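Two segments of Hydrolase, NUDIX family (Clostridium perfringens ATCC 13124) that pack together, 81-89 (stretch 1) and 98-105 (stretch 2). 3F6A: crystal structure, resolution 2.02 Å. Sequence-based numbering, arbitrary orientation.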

# COMPACT_ATOMS: atom_id res chain seq x y z
N LEU A 81 5.77 5.07 6.96
CA LEU A 81 4.91 4.10 7.61
C LEU A 81 5.17 2.69 7.11
O LEU A 81 5.88 2.49 6.13
CB LEU A 81 3.44 4.47 7.35
CG LEU A 81 3.04 5.90 7.69
CD1 LEU A 81 1.59 6.12 7.27
CD2 LEU A 81 3.22 6.15 9.18
N ILE A 82 4.59 1.71 7.80
CA ILE A 82 4.74 0.32 7.38
C ILE A 82 3.87 0.15 6.14
O ILE A 82 2.69 0.51 6.14
CB ILE A 82 4.30 -0.67 8.50
CG1 ILE A 82 3.92 -2.02 7.90
CG2 ILE A 82 3.16 -0.11 9.28
CD1 ILE A 82 5.07 -2.76 7.28
N ASN A 83 4.47 -0.37 5.08
CA ASN A 83 3.79 -0.57 3.81
C ASN A 83 3.07 -1.92 3.77
O ASN A 83 3.55 -2.89 4.35
CB ASN A 83 4.84 -0.50 2.69
CG ASN A 83 4.26 -0.06 1.36
OD1 ASN A 83 4.55 -0.65 0.32
ND2 ASN A 83 3.46 1.00 1.39
N PRO A 84 1.91 -2.00 3.10
CA PRO A 84 1.20 -3.28 3.04
C PRO A 84 1.99 -4.26 2.18
O PRO A 84 2.81 -3.84 1.38
CB PRO A 84 -0.14 -2.91 2.40
CG PRO A 84 0.21 -1.72 1.54
CD PRO A 84 1.13 -0.93 2.45
N ILE A 85 1.73 -5.55 2.37
CA ILE A 85 2.41 -6.59 1.59
C ILE A 85 1.73 -6.67 0.23
O ILE A 85 2.38 -6.84 -0.80
CB ILE A 85 2.28 -7.99 2.26
CG1 ILE A 85 2.79 -7.95 3.70
CG2 ILE A 85 3.08 -9.01 1.45
CD1 ILE A 85 4.27 -7.65 3.83
N HIS A 86 0.41 -6.56 0.24
CA HIS A 86 -0.38 -6.60 -0.98
C HIS A 86 -1.55 -5.64 -0.87
O HIS A 86 -1.94 -5.25 0.24
CB HIS A 86 -0.94 -8.01 -1.21
CG HIS A 86 0.09 -9.05 -1.47
ND1 HIS A 86 0.98 -8.97 -2.52
CD2 HIS A 86 0.36 -10.22 -0.84
CE1 HIS A 86 1.74 -10.05 -2.53
NE2 HIS A 86 1.38 -10.82 -1.52
N THR A 87 -2.10 -5.28 -2.02
CA THR A 87 -3.25 -4.39 -2.09
C THR A 87 -4.28 -5.08 -2.98
O THR A 87 -4.02 -5.38 -4.15
CB THR A 87 -2.87 -3.02 -2.69
OG1 THR A 87 -1.92 -2.37 -1.82
CG2 THR A 87 -4.09 -2.14 -2.83
N ILE A 88 -5.45 -5.34 -2.41
CA ILE A 88 -6.52 -6.02 -3.13
C ILE A 88 -7.85 -5.27 -3.18
O ILE A 88 -8.23 -4.58 -2.23
CB ILE A 88 -6.76 -7.41 -2.50
CG1 ILE A 88 -5.48 -8.24 -2.61
CG2 ILE A 88 -7.94 -8.11 -3.17
CD1 ILE A 88 -5.55 -9.59 -1.90
N LEU A 89 -8.55 -5.40 -4.30
CA LEU A 89 -9.85 -4.75 -4.46
C LEU A 89 -10.95 -5.76 -4.14
O LEU A 89 -11.07 -6.79 -4.82
CB LEU A 89 -10.02 -4.22 -5.89
CG LEU A 89 -11.34 -3.50 -6.18
CD1 LEU A 89 -11.48 -2.26 -5.31
CD2 LEU A 89 -11.40 -3.13 -7.66
N HIS A 98 -14.17 -1.89 -2.23
CA HIS A 98 -13.20 -1.38 -1.27
C HIS A 98 -11.80 -1.90 -1.51
O HIS A 98 -11.61 -3.00 -2.04
CB HIS A 98 -13.63 -1.74 0.15
CG HIS A 98 -13.80 -3.21 0.38
ND1 HIS A 98 -12.81 -3.99 0.95
CD2 HIS A 98 -14.84 -4.03 0.14
CE1 HIS A 98 -13.24 -5.24 1.04
NE2 HIS A 98 -14.47 -5.29 0.56
N ILE A 99 -10.83 -1.10 -1.11
CA ILE A 99 -9.43 -1.46 -1.23
C ILE A 99 -9.06 -2.11 0.09
O ILE A 99 -9.42 -1.62 1.16
CB ILE A 99 -8.55 -0.21 -1.44
CG1 ILE A 99 -8.77 0.32 -2.86
CG2 ILE A 99 -7.08 -0.55 -1.20
CD1 ILE A 99 -8.04 1.62 -3.13
N ASP A 100 -8.34 -3.23 0.02
CA ASP A 100 -7.93 -3.91 1.23
C ASP A 100 -6.41 -4.01 1.29
O ASP A 100 -5.79 -4.66 0.45
CB ASP A 100 -8.54 -5.31 1.30
CG ASP A 100 -8.12 -6.06 2.55
OD1 ASP A 100 -8.48 -5.62 3.66
OD2 ASP A 100 -7.42 -7.08 2.42
N PHE A 101 -5.83 -3.34 2.29
CA PHE A 101 -4.39 -3.35 2.49
C PHE A 101 -4.04 -4.55 3.35
O PHE A 101 -4.44 -4.63 4.51
CB PHE A 101 -3.92 -2.06 3.19
CG PHE A 101 -4.01 -0.84 2.31
CD1 PHE A 101 -3.48 -0.86 1.02
CD2 PHE A 101 -4.60 0.33 2.77
CE1 PHE A 101 -3.54 0.27 0.20
CE2 PHE A 101 -4.67 1.46 1.96
CZ PHE A 101 -4.14 1.43 0.68
N VAL A 102 -3.29 -5.49 2.78
CA VAL A 102 -2.92 -6.72 3.47
C VAL A 102 -1.57 -6.68 4.15
O VAL A 102 -0.56 -6.35 3.54
CB VAL A 102 -2.93 -7.90 2.49
CG1 VAL A 102 -2.64 -9.19 3.24
CG2 VAL A 102 -4.27 -7.97 1.80
N TYR A 103 -1.56 -7.06 5.43
CA TYR A 103 -0.34 -7.08 6.24
C TYR A 103 -0.13 -8.46 6.83
O TYR A 103 -1.09 -9.21 7.05
CB TYR A 103 -0.46 -6.08 7.39
CG TYR A 103 -0.53 -4.63 6.97
CD1 TYR A 103 0.60 -3.82 7.01
CD2 TYR A 103 -1.73 -4.07 6.52
CE1 TYR A 103 0.54 -2.48 6.63
CE2 TYR A 103 -1.80 -2.73 6.13
CZ TYR A 103 -0.66 -1.95 6.19
OH TYR A 103 -0.71 -0.63 5.81
N TYR A 104 1.13 -8.80 7.09
CA TYR A 104 1.46 -10.08 7.71
C TYR A 104 2.08 -9.71 9.05
O TYR A 104 2.76 -8.69 9.17
CB TYR A 104 2.47 -10.87 6.86
CG TYR A 104 1.98 -11.28 5.48
CD1 TYR A 104 0.61 -11.32 5.18
CD2 TYR A 104 2.88 -11.66 4.49
CE1 TYR A 104 0.16 -11.73 3.92
CE2 TYR A 104 2.44 -12.06 3.22
CZ TYR A 104 1.08 -12.09 2.95
OH TYR A 104 0.65 -12.49 1.70
N ALA A 105 1.83 -10.53 10.07
CA ALA A 105 2.36 -10.25 11.40
C ALA A 105 2.56 -11.52 12.21
O ALA A 105 2.20 -12.61 11.78
CB ALA A 105 1.41 -9.33 12.14

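Residues 86-89 and 98-105 are neighbouring antiparallel strands, and the loop before His-86 extends the contact along the second strand. Together the stretches bury 695 Å².

Backbone hydrogen bonds set the register. Ile-88 N donates to Asp-100 O (3.0 Å), and Asp-100 N returns a bond to Ile-88 O (2.6 Å). Val-102 N donates to His-86 O (2.9 Å). The carbonyl of Val-102 is gripped mainly by the loop: Ile-85 N reaches Val-102 O at 2.7 Å, while the bond from His-86 N to the same oxygen is weak (3.4 Å).

The loop packs against the two tyrosine rings. Pro-84 lays its CA over one face of the Tyr-103 ring, 4.0 Å from the centroid. Ile-82 meets the edge of that ring, with CG1 3.6 Å from Tyr-103 CE1. Proline suits this place: its compact ring also reaches Phe-101, with Pro-84 CG 3.8 Å from Phe-101 CD1, and it needs no amide partner. Ile-85 repeats the pattern one residue on. Its CG1 sits over the face of the Tyr-104 ring, 4.0 Å from the centroid, and its CG2 lies 3.6 Å from Tyr-104 CE2. Both tyrosine side chains leave the backbone sideways, but their ends come nearer to the loop.

Along the paired strands, side chains alternate between faces. Thr-87, Leu-89, Ile-99 and Phe-101 share one. There the small, branched Thr-87 touches two larger neighbours across the strands: its CG2 is 3.8 Å from Ile-99 CG2, and its OG1 is 3.6 Å from Phe-101 CD1, at the ring edge. His-86, Ile-88, Asp-100 and Val-102 share the other face. Here Ile-88 CD1 approaches Val-102 CG2 at 4.2 Å, a looser apolar contact. The Asp-100 carboxylate is hydrogen-bonded elsewhere in the structure.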